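Local coordinates for protein peptidoglycan synthase activator LpoP (Pseudomonas aeruginosa, PDB 6W5Q) that probably activates a peptidoglycan synthase during cell wall synthesis, as a lipoprotein whose globular C-terminal domain contains tetratricopeptide-type helical repeats, at residues 58-63 and 94-99. Sequence-based numbering, arbitrary orientation.
Sequences VRLAQG and AQAREK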
ATOM      1  N   VAL A  58       0.578   4.357  -4.052  1.00 33.15           N
ATOM      2  CA  VAL A  58       0.584   5.727  -4.555  1.00 31.00           C
ATOM      3  C   VAL A  58       1.786   6.490  -4.017  1.00 31.47           C
ATOM      4  O   VAL A  58       2.452   7.222  -4.760  1.00 30.53           O
ATOM      5  CB  VAL A  58      -0.742   6.420  -4.193  1.00 29.00           C
ATOM      6  CG1 VAL A  58      -0.706   7.901  -4.556  1.00 32.82           C
ATOM      7  CG2 VAL A  58      -1.866   5.722  -4.910  1.00 33.63           C
ATOM      8  N   ARG A  59       2.074   6.347  -2.716  1.00 29.33           N
ATOM      9  CA  ARG A  59       3.240   7.020  -2.145  1.00 32.85           C
ATOM     10  C   ARG A  59       4.514   6.504  -2.777  1.00 30.00           C
ATOM     11  O   ARG A  59       5.434   7.278  -3.067  1.00 28.91           O
ATOM     12  CB  ARG A  59       3.314   6.810  -0.637  1.00 26.50           C
ATOM     13  CG  ARG A  59       2.076   7.244   0.126  1.00 33.66           C
ATOM     14  CD  ARG A  59       2.380   8.380   1.066  1.00 35.42           C
ATOM     15  NE  ARG A  59       1.191   8.927   1.729  1.00 34.00           N
ATOM     16  CZ  ARG A  59       0.635  10.111   1.472  1.00 32.15           C
ATOM     17  NH1 ARG A  59       1.162  10.928   0.551  1.00 30.92           N
ATOM     18  NH2 ARG A  59      -0.436  10.481   2.161  1.00 33.14           N
ATOM     19  N   LEU A  60       4.603   5.187  -2.960  1.00 32.80           N
ATOM     20  CA  LEU A  60       5.777   4.639  -3.617  1.00 33.17           C
ATOM     21  C   LEU A  60       5.897   5.199  -5.028  1.00 34.93           C
ATOM     22  O   LEU A  60       6.993   5.561  -5.475  1.00 34.18           O
ATOM     23  CB  LEU A  60       5.699   3.115  -3.632  1.00 31.86           C
ATOM     24  CG  LEU A  60       6.934   2.411  -4.189  1.00 38.68           C
ATOM     25  CD1 LEU A  60       8.188   2.842  -3.448  1.00 36.08           C
ATOM     26  CD2 LEU A  60       6.728   0.923  -4.086  1.00 33.13           C
ATOM     27  N   ALA A  61       4.769   5.319  -5.731  1.00 31.72           N
ATOM     28  CA  ALA A  61       4.823   5.856  -7.078  1.00 31.99           C
ATOM     29  C   ALA A  61       5.209   7.333  -7.080  1.00 34.38           C
ATOM     30  O   ALA A  61       5.790   7.808  -8.054  1.00 38.48           O
ATOM     31  CB  ALA A  61       3.487   5.627  -7.784  1.00 29.03           C
ATOM     32  N   GLN A  62       4.926   8.072  -6.002  1.00 33.71           N
ATOM     33  CA  GLN A  62       5.398   9.451  -5.906  1.00 35.34           C
ATOM     34  C   GLN A  62       6.878   9.548  -5.570  1.00 37.29           C
ATOM     35  O   GLN A  62       7.401  10.665  -5.506  1.00 34.69           O
ATOM     36  CB  GLN A  62       4.582  10.251  -4.867  1.00 29.90           C
ATOM     37  CG  GLN A  62       3.121  10.469  -5.292  1.00 33.76           C
ATOM     38  CD  GLN A  62       2.251  11.119  -4.210  1.00 41.92           C
ATOM     39  OE1 GLN A  62       2.041  10.557  -3.126  1.00 34.92           O
ATOM     40  NE2 GLN A  62       1.738  12.314  -4.507  1.00 43.84           N
ATOM     41  N   GLY A  63       7.560   8.420  -5.352  1.00 36.01           N
ATOM     42  CA  GLY A  63       8.934   8.444  -4.894  1.00 44.85           C
ATOM     43  C   GLY A  63       9.107   8.566  -3.396  1.00 44.88           C
ATOM     44  O   GLY A  63      10.241   8.690  -2.932  1.00 43.95           O
ATOM     45  N   ALA A  94       9.588  -4.493  -0.043  1.00 32.13           N
ATOM     46  CA  ALA A  94      10.839  -4.754  -0.746  1.00 33.80           C
ATOM     47  C   ALA A  94      11.172  -3.617  -1.698  1.00 31.68           C
ATOM     48  O   ALA A  94      12.316  -3.152  -1.766  1.00 36.89           O
ATOM     49  CB  ALA A  94      10.742  -6.072  -1.520  1.00 27.55           C
ATOM     50  N   GLN A  95      10.176  -3.163  -2.456  1.00 30.80           N
ATOM     51  CA  GLN A  95      10.422  -2.118  -3.441  1.00 31.79           C
ATOM     52  C   GLN A  95      10.740  -0.803  -2.770  1.00 36.26           C
ATOM     53  O   GLN A  95      11.559  -0.031  -3.278  1.00 35.90           O
ATOM     54  CB  GLN A  95       9.217  -1.980  -4.358  1.00 37.69           C
ATOM     55  CG  GLN A  95       8.926  -3.232  -5.127  1.00 34.10           C
ATOM     56  CD  GLN A  95       7.865  -3.012  -6.151  1.00 40.20           C
ATOM     57  OE1 GLN A  95       7.370  -3.963  -6.768  1.00 45.91           O
ATOM     58  NE2 GLN A  95       7.487  -1.748  -6.346  1.00 31.89           N
ATOM     59  N   ALA A  96      10.125  -0.551  -1.614  1.00 30.38           N
ATOM     60  CA  ALA A  96      10.431   0.656  -0.852  1.00 34.45           C
ATOM     61  C   ALA A  96      11.832   0.599  -0.233  1.00 33.41           C
ATOM     62  O   ALA A  96      12.510   1.628  -0.137  1.00 32.41           O
ATOM     63  CB  ALA A  96       9.366   0.859   0.228  1.00 28.78           C
ATOM     64  N   ARG A  97      12.276  -0.583   0.231  1.00 33.88           N
ATOM     65  CA  ARG A  97      13.650  -0.686   0.733  1.00 33.67           C
ATOM     66  C   ARG A  97      14.648  -0.456  -0.387  1.00 33.99           C
ATOM     67  O   ARG A  97      15.635   0.266  -0.206  1.00 30.75           O
ATOM     68  CB  ARG A  97      13.910  -2.054   1.374  1.00 31.21           C
ATOM     69  CG  ARG A  97      12.976  -2.400   2.526  1.00 35.14           C
ATOM     70  CD  ARG A  97      13.075  -1.378   3.623  1.00 34.04           C
ATOM     71  NE  ARG A  97      14.446  -0.977   3.886  1.00 36.40           N
ATOM     72  CZ  ARG A  97      14.787  -0.071   4.794  1.00 38.50           C
ATOM     73  NH1 ARG A  97      13.852   0.523   5.515  1.00 38.74           N
ATOM     74  NH2 ARG A  97      16.063   0.240   4.982  1.00 36.81           N
ATOM     75  N   GLU A  98      14.405  -1.084  -1.543  1.00 33.55           N
ATOM     76  CA  GLU A  98      15.252  -0.921  -2.724  1.00 34.57           C
ATOM     77  C   GLU A  98      15.465   0.549  -3.071  1.00 37.61           C
ATOM     78  O   GLU A  98      16.592   0.986  -3.333  1.00 36.27           O
ATOM     79  CB  GLU A  98      14.612  -1.643  -3.918  1.00 36.85           C
ATOM     80  CG  GLU A  98      14.908  -3.111  -3.985  1.00 43.91           C
ATOM     81  CD  GLU A  98      14.235  -3.813  -5.158  1.00 46.97           C
ATOM     82  OE1 GLU A  98      13.152  -3.363  -5.609  1.00 41.86           O
ATOM     83  OE2 GLU A  98      14.795  -4.828  -5.619  1.00 53.66           O
ATOM     84  N   LYS A  99      14.378   1.322  -3.117  1.00 32.27           N
ATOM     85  CA  LYS A  99      14.490   2.707  -3.537  1.00 32.39           C
ATOM     86  C   LYS A  99      15.174   3.551  -2.479  1.00 32.79           C
ATOM     87  O   LYS A  99      15.631   4.656  -2.790  1.00 38.23           O
ATOM     88  CB  LYS A  99      13.103   3.264  -3.878  1.00 39.51           C
ATOM     89  CG  LYS A  99      12.464   2.545  -5.061  1.00 42.00           C
ATOM     90  CD  LYS A  99      11.187   3.219  -5.500  1.00 53.18           C
ATOM     91  CE  LYS A  99      10.628   2.589  -6.762  1.00 57.49           C
ATOM     92  NZ  LYS A  99       9.532   3.440  -7.315  1.00 66.55           N
TER
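L60 reaches across from the end of helix 49-61 to the last turns of helix 83-99, where Q95, A96 and K99 receive its two methyl groups. The contact is chiefly apolar. With CG anti to the backbone N (chi1 -175°), the leucine sends its fork toward the facing helix: one methyl meets A96 and K99, the other Q95. A branched, wholly apolar end suits this buried position between two helices. L60 CD1 lies against the backbone and small side chain of A96, 4.3 Å from A96 CB. Alanine suits this place because it lets the leucine come close to the helix itself; L60 CA and A96 CA are 6.7 Å apart, the nearest pair of the two segments. L60 CD2 packs beside Q95, 3.8 Å from Q95 CB, the two side chains running at about a right angle. Glutamine is at home here, being partly exposed yet able to offer its CB to the leucine.

K99 contributes through its methylenes. Extended beyond CG, it brings its aliphatic run obliquely across the leucine, and K99 CD meets L60 CD1 at 3.7 Å. Its ammonium group points back toward the end of helix 49-61, yet K99 NZ stays 3.8 Å from L60 O, so the gain here is mainly hydrocarbon cover; K99 itself is exposed, so its charge can stay in solvent.

Backbone bonds finish the first helix just beside the leucine. G63 N donates to L60 O at 2.9 Å in a Schellman motif, and the positive phi of G63 (85°) suits glycine, since a CB would press against the preceding carbonyl O.

The two helices belong to the tetratricopeptide-repeat part of this all-helical domain. Helix 65-78 joins the pair through A68, which touches L60, and E69, which touches A96; on the far flanks, V58 packs on helix 31-44 and A94 on helix 103-114.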